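Obg-like ATPase 1 (PDB 1NI3) hydrolyses ATP, and GTP with lower efficiency, and negatively regulates the G2/M transition of the cell cycle. Local coordinates at residues A[354-357]-A[358-361]; A[73-76]-A[77-80]; A[211-214]-A[215-219]; A[363-367]-A[368-372]. All coordinates share one frame; numbering follows the deposited sequence.

Contact 1: residues A[354-357]-A[358-361]; sequences DLFD and YKTE
Y358 closes the last turn of helix 352-358 by sharing its amide between two carbonyls: Y358 N lies 2.9 Å from D354 O and 3.3 Å from L355 O. The first is met almost in line with its C=O bond, the second from well above the carbonyl plane. The phenol ring of Y358 stands beside this turn, with D354 O near the ring plane at the edge. K359 comes next, and its amide also bonds to L355 O, at 2.8 Å from K359 N, on the same face as Y358 N, leaving that oxygen with two donors. K359 is the first residue to leave the helix, its positive phi giving the left-handed conformation that often ends a helix; here it forms a tight corner between two helices of the TGS region. The side chain, bent at chi2, doubles back along the helix end, where K359 NZ donates to F356 O at 2.9 Å, approaching nearly in line with the F356 C=O. The same ammonium sits over one face of the F356 ring in a cation-pi contact, 4.0 Å from K359 NZ to the ring centroid and 25° off the normal. F356 keeps CG anti to the backbone N (chi1 170°), which sets its ring on the side of its own carbonyl, so one lysine can hold both groups. The F356 ring also meets W72 edge-to-face. T360 takes the N-cap position of helix 361-366; its carbonyl carbon, T360 C, is 3.8 Å from L355 CD1. That methyl also reaches the backbone of E361, at 4.0 Å from E361 N, while the leucine packs on M350 of strand 346-350.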
# COMPACT_ATOMS: atom_id res chain seq x y z
N ASP A 354 -22.55 -2.32 -16.31
CA ASP A 354 -23.37 -2.21 -17.50
C ASP A 354 -22.68 -2.91 -18.66
O ASP A 354 -23.26 -3.78 -19.31
CB ASP A 354 -23.63 -0.75 -17.84
CG ASP A 354 -24.30 -0.01 -16.71
OD1 ASP A 354 -25.12 -0.65 -16.00
OD2 ASP A 354 -24.01 1.20 -16.53
N LEU A 355 -21.43 -2.53 -18.91
CA LEU A 355 -20.68 -3.14 -20.00
C LEU A 355 -20.62 -4.64 -19.81
O LEU A 355 -20.75 -5.39 -20.78
CB LEU A 355 -19.26 -2.57 -20.05
CG LEU A 355 -18.44 -3.06 -21.25
CD1 LEU A 355 -19.08 -2.58 -22.54
CD2 LEU A 355 -17.02 -2.54 -21.16
N PHE A 356 -20.43 -5.09 -18.57
CA PHE A 356 -20.35 -6.53 -18.32
C PHE A 356 -21.68 -7.22 -18.57
O PHE A 356 -21.72 -8.42 -18.87
CB PHE A 356 -19.93 -6.81 -16.88
CG PHE A 356 -20.06 -8.26 -16.50
CD1 PHE A 356 -19.25 -9.22 -17.09
CD2 PHE A 356 -21.04 -8.66 -15.59
CE1 PHE A 356 -19.41 -10.58 -16.78
CE2 PHE A 356 -21.20 -10.01 -15.28
CZ PHE A 356 -20.39 -10.97 -15.87
N ASP A 357 -22.76 -6.47 -18.42
CA ASP A 357 -24.09 -7.04 -18.63
C ASP A 357 -24.52 -7.03 -20.09
O ASP A 357 -25.40 -7.80 -20.49
CB ASP A 357 -25.13 -6.31 -17.77
CG ASP A 357 -24.93 -6.56 -16.28
OD1 ASP A 357 -24.72 -7.74 -15.89
OD2 ASP A 357 -25.00 -5.60 -15.50
N TYR A 358 -23.91 -6.17 -20.90
CA TYR A 358 -24.27 -6.07 -22.30
C TYR A 358 -23.24 -6.62 -23.26
O TYR A 358 -23.51 -6.75 -24.46
CB TYR A 358 -24.57 -4.63 -22.66
CG TYR A 358 -25.85 -4.15 -22.05
CD1 TYR A 358 -25.99 -4.02 -20.67
CD2 TYR A 358 -26.94 -3.82 -22.86
CE1 TYR A 358 -27.18 -3.58 -20.11
CE2 TYR A 358 -28.13 -3.38 -22.32
CZ TYR A 358 -28.25 -3.25 -20.95
OH TYR A 358 -29.43 -2.80 -20.42
N LYS A 359 -22.06 -6.92 -22.74
CA LYS A 359 -21.02 -7.50 -23.56
C LYS A 359 -20.72 -6.74 -24.85
O LYS A 359 -20.49 -7.36 -25.88
CB LYS A 359 -21.40 -8.94 -23.90
CG LYS A 359 -22.34 -9.63 -22.91
CD LYS A 359 -21.72 -9.81 -21.54
CE LYS A 359 -22.34 -10.98 -20.78
NZ LYS A 359 -21.69 -11.26 -19.46
N THR A 360 -20.77 -5.41 -24.82
CA THR A 360 -20.48 -4.58 -26.01
C THR A 360 -20.96 -3.15 -25.83
O THR A 360 -22.02 -2.90 -25.27
CB THR A 360 -21.17 -5.12 -27.27
OG1 THR A 360 -20.90 -4.24 -28.37
CG2 THR A 360 -22.66 -5.19 -27.06
N GLU A 361 -20.17 -2.20 -26.32
CA GLU A 361 -20.53 -0.79 -26.20
C GLU A 361 -21.94 -0.51 -26.71
O GLU A 361 -22.79 -0.04 -25.96
CB GLU A 361 -19.53 0.06 -26.97
CG GLU A 361 -19.53 1.51 -26.56
CD GLU A 361 -18.50 2.30 -27.32
OE1 GLU A 361 -17.36 1.79 -27.46
OE2 GLU A 361 -18.81 3.43 -27.76

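Contact 2: residues A[73-76]-A[77-80]; sequences LCEA and YKPK
Both L73 and Y77 turn CG anti to their own carbonyl carbon (chi1 -74° and -73°), so the two side chains run side by side in the same direction, one turn apart, at the C-terminal end of helix 68-77 in the P-loop G domain. They meet where L73 CD2 lies 4.2 Å from Y77 CE1. A76 CB lies 4.1 Å from the adjacent ring carbon, Y77 CD1. Y77 N bonds to L73 O at 3.0 Å, and that oxygen lies at the ring edge, near its plane. The pair packs on L355 of helix 352-358, and Y77 also touches C313 and V318. Replacing Y77 by an alanine is likely to leave L73 without its neighbouring ring and open a gap beside C313 and V318. K78 leaves the helix with positive phi, its amide still bonded to C74 O (2.6 Å from K78 N), and P79 follows, leading into strand 81-90. The lysine chain runs extended past E75 O, and the bend at chi4 turns its ammonium to E75. That ammonium forms a salt bridge with the carboxylate, K78 NZ to E75 OE1 at 3.2 Å, while the other oxygen, E75 OE2, is paired with R82. With two cationic partners, the carboxylate would probably have its negative charge stabilised. The same K78 NZ also donates to E75 O at 2.8 Å, in the carbonyl plane and on a lone pair.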
# COMPACT_ATOMS: atom_id res chain seq x y z
N LEU A 73 -12.49 -7.73 -19.20
CA LEU A 73 -12.36 -6.71 -20.22
C LEU A 73 -11.33 -7.14 -21.25
O LEU A 73 -11.54 -6.97 -22.44
CB LEU A 73 -11.98 -5.37 -19.59
CG LEU A 73 -13.08 -4.63 -18.82
CD1 LEU A 73 -12.48 -3.42 -18.12
CD2 LEU A 73 -14.18 -4.19 -19.77
N CYS A 74 -10.22 -7.70 -20.80
CA CYS A 74 -9.22 -8.15 -21.76
C CYS A 74 -9.82 -9.21 -22.67
O CYS A 74 -9.69 -9.14 -23.90
CB CYS A 74 -7.99 -8.71 -21.05
SG CYS A 74 -6.77 -7.47 -20.61
N GLU A 75 -10.49 -10.19 -22.08
CA GLU A 75 -11.10 -11.28 -22.84
C GLU A 75 -12.19 -10.80 -23.79
O GLU A 75 -12.35 -11.34 -24.88
CB GLU A 75 -11.67 -12.35 -21.91
CG GLU A 75 -10.59 -13.13 -21.19
CD GLU A 75 -9.40 -13.43 -22.10
OE1 GLU A 75 -9.58 -14.12 -23.13
OE2 GLU A 75 -8.27 -12.96 -21.79
N ALA A 76 -12.91 -9.78 -23.35
CA ALA A 76 -14.00 -9.18 -24.09
C ALA A 76 -13.57 -8.38 -25.32
O ALA A 76 -14.21 -8.46 -26.37
CB ALA A 76 -14.81 -8.30 -23.15
N TYR A 77 -12.50 -7.60 -25.18
CA TYR A 77 -12.01 -6.79 -26.30
C TYR A 77 -10.87 -7.48 -27.00
O TYR A 77 -10.61 -7.20 -28.17
CB TYR A 77 -11.50 -5.43 -25.83
CG TYR A 77 -12.58 -4.45 -25.43
CD1 TYR A 77 -13.35 -4.66 -24.29
CD2 TYR A 77 -12.84 -3.32 -26.20
CE1 TYR A 77 -14.35 -3.76 -23.93
CE2 TYR A 77 -13.83 -2.42 -25.84
CZ TYR A 77 -14.59 -2.65 -24.71
OH TYR A 77 -15.60 -1.78 -24.36
N LYS A 78 -10.19 -8.37 -26.29
CA LYS A 78 -9.05 -9.09 -26.84
C LYS A 78 -8.16 -8.12 -27.61
O LYS A 78 -8.08 -8.17 -28.83
CB LYS A 78 -9.54 -10.20 -27.76
CG LYS A 78 -10.39 -11.21 -27.05
CD LYS A 78 -10.60 -12.44 -27.90
CE LYS A 78 -11.59 -13.37 -27.24
NZ LYS A 78 -11.19 -13.68 -25.83
N PRO A 79 -7.50 -7.20 -26.89
CA PRO A 79 -6.62 -6.20 -27.47
C PRO A 79 -5.21 -6.72 -27.73
O PRO A 79 -4.76 -7.67 -27.09
CB PRO A 79 -6.62 -5.10 -26.42
CG PRO A 79 -6.58 -5.92 -25.17
CD PRO A 79 -7.64 -6.98 -25.43
N LYS A 80 -4.52 -6.06 -28.65
CA LYS A 80 -3.15 -6.42 -29.00
C LYS A 80 -2.29 -6.22 -27.76
O LYS A 80 -1.33 -6.95 -27.53
CB LYS A 80 -2.62 -5.49 -30.10
CG LYS A 80 -3.41 -5.54 -31.39
CD LYS A 80 -2.85 -4.59 -32.45
CE LYS A 80 -3.65 -4.72 -33.74
NZ LYS A 80 -3.12 -3.86 -34.83

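Contact 3: residues A[211-214]-A[215-219]; sequences REVE and IINSL
Helix 210-217, a short helix in the OBG-type G region, carries an i, i+3, i+4 cluster that runs from the exposed R211 and E214 to the buried I215, with R211 reaching both of the others. The arginine has CG anti to the backbone N (chi1 173°) and bends at chi2, which carries its guanidinium forward along the helix toward its C-terminal end. There one flat face rests on the isoleucine: I215 CD1 lies over the centre of the group, 3.8 Å from R211 CZ, and I215 CG1 is 3.4 Å from R211 NH1. R211 NH1 also forms a salt bridge with E214 OE1 at 2.7 Å. That bond is bent and uses the anti side of the carboxylate, with the oxygen tilted 27° out of the guanidinium plane. The glutamate and the isoleucine together limit how the guanidinium can turn.

Backbone bonds of the usual i to i+4 pattern run beneath: I215 N to R211 O at 3.0 Å, I216 N to E212 O at 2.9 Å and N217 N to V213 O at 2.9 Å. On another side of the helix V213 and N217 point the same way, with V213 CG1 3.6 Å from N217 ND2. The amide oxygen of N217 accepts from the backbone of G15, and E212 is held by S209 N and K191. The hydrophobic residues turn inward: I215 packs on E185, I188 and I189 and I216 on V192, all of helix 179-199, while V213 meets W14 and W208 in the neighbouring loops.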
# COMPACT_ATOMS: atom_id res chain seq x y z
N ARG A 211 -9.34 18.67 9.99
CA ARG A 211 -8.31 19.69 10.17
C ARG A 211 -7.05 19.07 10.76
O ARG A 211 -5.95 19.31 10.28
CB ARG A 211 -8.82 20.78 11.10
CG ARG A 211 -7.77 21.80 11.49
CD ARG A 211 -7.30 22.56 10.27
NE ARG A 211 -6.43 23.66 10.65
CZ ARG A 211 -5.25 23.90 10.11
NH1 ARG A 211 -4.78 23.11 9.16
NH2 ARG A 211 -4.52 24.93 10.54
N GLU A 212 -7.23 18.29 11.81
CA GLU A 212 -6.11 17.64 12.49
C GLU A 212 -5.40 16.68 11.56
O GLU A 212 -4.17 16.57 11.57
CB GLU A 212 -6.62 16.89 13.71
CG GLU A 212 -7.20 17.83 14.74
CD GLU A 212 -7.86 17.10 15.88
OE1 GLU A 212 -8.05 17.72 16.95
OE2 GLU A 212 -8.18 15.91 15.73
N VAL A 213 -6.17 15.97 10.75
CA VAL A 213 -5.57 15.03 9.80
C VAL A 213 -4.72 15.83 8.83
O VAL A 213 -3.60 15.44 8.49
CB VAL A 213 -6.67 14.27 9.03
CG1 VAL A 213 -6.08 13.65 7.76
CG2 VAL A 213 -7.26 13.18 9.90
N GLU A 214 -5.25 16.97 8.42
CA GLU A 214 -4.56 17.85 7.50
C GLU A 214 -3.21 18.27 8.06
O GLU A 214 -2.18 18.13 7.40
CB GLU A 214 -5.43 19.08 7.27
CG GLU A 214 -4.91 20.03 6.24
CD GLU A 214 -5.83 21.20 6.08
OE1 GLU A 214 -6.09 21.87 7.10
OE2 GLU A 214 -6.30 21.42 4.94
N ILE A 215 -3.22 18.77 9.28
CA ILE A 215 -1.98 19.20 9.91
C ILE A 215 -1.02 18.03 9.99
O ILE A 215 0.10 18.10 9.51
CB ILE A 215 -2.23 19.74 11.32
CG1 ILE A 215 -3.01 21.05 11.21
CG2 ILE A 215 -0.90 19.95 12.05
CD1 ILE A 215 -3.40 21.66 12.51
N ILE A 216 -1.46 16.94 10.60
CA ILE A 216 -0.60 15.78 10.71
C ILE A 216 0.09 15.43 9.38
O ILE A 216 1.31 15.34 9.33
CB ILE A 216 -1.39 14.60 11.25
CG1 ILE A 216 -1.92 14.95 12.65
CG2 ILE A 216 -0.50 13.37 11.35
CD1 ILE A 216 -2.70 13.86 13.32
N ASN A 217 -0.68 15.27 8.30
CA ASN A 217 -0.07 14.95 7.00
C ASN A 217 1.16 15.79 6.66
O ASN A 217 2.10 15.32 6.01
CB ASN A 217 -1.08 15.09 5.87
CG ASN A 217 -2.10 14.00 5.89
OD1 ASN A 217 -1.79 12.84 6.14
ND2 ASN A 217 -3.34 14.36 5.58
N SER A 218 1.15 17.04 7.10
CA SER A 218 2.27 17.92 6.83
C SER A 218 3.49 17.47 7.62
O SER A 218 4.58 17.97 7.40
CB SER A 218 1.94 19.34 7.25
OG SER A 218 1.80 19.40 8.68
N LEU A 219 3.32 16.52 8.53
CA LEU A 219 4.47 16.07 9.31
C LEU A 219 5.10 14.79 8.78
O LEU A 219 6.14 14.34 9.28
CB LEU A 219 4.07 15.86 10.77
CG LEU A 219 3.41 17.05 11.47
CD1 LEU A 219 3.07 16.65 12.89
CD2 LEU A 219 4.34 18.24 11.44

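Contact 4: residues A[363-367]-A[368-372]; sequences ACRAA and GKYLT
R365 lays its guanidinium flat on the phenol ring of Y370, the planes 9° apart, just where helix 361-366 ends in a Schellman motif within the TGS region. R365 CZ stands 4.0 Å from the ring centroid, a cation-pi contact displaced toward the rim, with Y370 CE2 beneath the centre of the guanidinium at 3.6 Å from R365 CZ. Nearer the backbone R365 CD makes a CH-pi contact over the same ring, 4.2 Å from its centroid. The arginine is extended from CG to NE, and since both residues hold CG anti to the backbone N (chi1 -176° and -169°), their chains run alongside one another. With a serine at Y370, the guanidinium would probably lose the surface it lies on and turn more freely. Each polar end is fixed from further out: R365 NH1 by a salt bridge to E361 and Y370 OH by a hydrogen bond to E348 of strand 346-350. The motif that brings the tyrosine back beside the helix has G368 with positive phi at its turn and two weak bonds, G368 N to R365 O at 3.4 Å and K369 N to C364 O at 2.8 Å. Beside the latter, C364 CB touches K369 CB at 3.6 Å.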
# COMPACT_ATOMS: atom_id res chain seq x y z
N ALA A 363 -24.63 -2.34 -27.32
CA ALA A 363 -25.70 -2.89 -26.50
C ALA A 363 -26.13 -1.90 -25.43
O ALA A 363 -27.23 -1.33 -25.49
CB ALA A 363 -25.27 -4.19 -25.84
N CYS A 364 -25.26 -1.69 -24.46
CA CYS A 364 -25.55 -0.78 -23.37
C CYS A 364 -25.77 0.65 -23.86
O CYS A 364 -26.59 1.37 -23.32
CB CYS A 364 -24.42 -0.84 -22.30
SG CYS A 364 -22.75 -0.45 -22.86
N ARG A 365 -25.04 1.03 -24.91
CA ARG A 365 -25.18 2.37 -25.47
C ARG A 365 -26.60 2.58 -25.98
O ARG A 365 -27.13 3.70 -25.99
CB ARG A 365 -24.21 2.56 -26.63
CG ARG A 365 -24.21 3.94 -27.20
CD ARG A 365 -22.92 4.18 -27.95
NE ARG A 365 -22.73 5.58 -28.25
CZ ARG A 365 -21.58 6.09 -28.66
NH1 ARG A 365 -20.52 5.30 -28.82
NH2 ARG A 365 -21.47 7.39 -28.91
N ALA A 366 -27.22 1.47 -26.38
CA ALA A 366 -28.58 1.46 -26.88
C ALA A 366 -29.53 1.49 -25.70
O ALA A 366 -30.66 1.95 -25.82
CB ALA A 366 -28.81 0.20 -27.70
N ALA A 367 -29.06 0.99 -24.56
CA ALA A 367 -29.85 0.97 -23.33
C ALA A 367 -29.58 2.23 -22.51
O ALA A 367 -29.86 2.28 -21.31
CB ALA A 367 -29.54 -0.28 -22.52
N GLY A 368 -29.01 3.24 -23.17
CA GLY A 368 -28.71 4.49 -22.50
C GLY A 368 -27.53 4.44 -21.54
O GLY A 368 -27.05 5.49 -21.08
N LYS A 369 -27.07 3.23 -21.24
CA LYS A 369 -25.96 3.04 -20.32
C LYS A 369 -24.63 3.61 -20.80
O LYS A 369 -23.59 3.32 -20.21
CB LYS A 369 -25.81 1.56 -19.98
CG LYS A 369 -26.57 1.15 -18.71
CD LYS A 369 -28.02 1.63 -18.73
CE LYS A 369 -28.62 1.70 -17.31
NZ LYS A 369 -28.67 0.40 -16.57
N TYR A 370 -24.64 4.40 -21.87
CA TYR A 370 -23.39 5.00 -22.32
C TYR A 370 -23.40 6.42 -21.81
O TYR A 370 -23.39 7.39 -22.59
CB TYR A 370 -23.27 5.00 -23.84
CG TYR A 370 -21.88 5.37 -24.33
CD1 TYR A 370 -20.85 4.43 -24.33
CD2 TYR A 370 -21.62 6.64 -24.85
CE1 TYR A 370 -19.59 4.75 -24.85
CE2 TYR A 370 -20.37 6.97 -25.36
CZ TYR A 370 -19.36 6.02 -25.37
OH TYR A 370 -18.14 6.34 -25.92
N LEU A 371 -23.44 6.54 -20.49
CA LEU A 371 -23.48 7.81 -19.79
C LEU A 371 -22.46 8.86 -20.24
O LEU A 371 -21.41 8.54 -20.80
CB LEU A 371 -23.31 7.55 -18.30
CG LEU A 371 -24.08 6.32 -17.77
CD1 LEU A 371 -23.87 6.20 -16.27
CD2 LEU A 371 -25.58 6.44 -18.08
N THR A 372 -22.79 10.13 -19.99
CA THR A 372 -21.90 11.24 -20.33
C THR A 372 -21.70 12.10 -19.10
O THR A 372 -22.61 12.85 -18.71
CB THR A 372 -22.48 12.16 -21.43
OG1 THR A 372 -22.61 11.43 -22.65
CG2 THR A 372 -21.54 13.36 -21.66

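In the fold
Contacts 1, 2 and 4 form a chain of neighbours on one side of the molecule. Contacts 1 and 4, on successive helices, have centres 9 Å apart; Y358 OH packs on A367 CB at 3.3 Å. Contact 1 also joins the TGS region to the G domain, since L355 CD2 meets L73 CD2 of contact 2 at 3.6 Å, their centres 13 Å apart. Contacts 2 and 4 do not touch: their nearest atoms are about 7 Å apart. Contact 3 stands alone, its centre about 43 Å from those of contacts 1 and 2, and lies across the chain's centre from contact 2. All four lie away from the predicted ATP-binding residues.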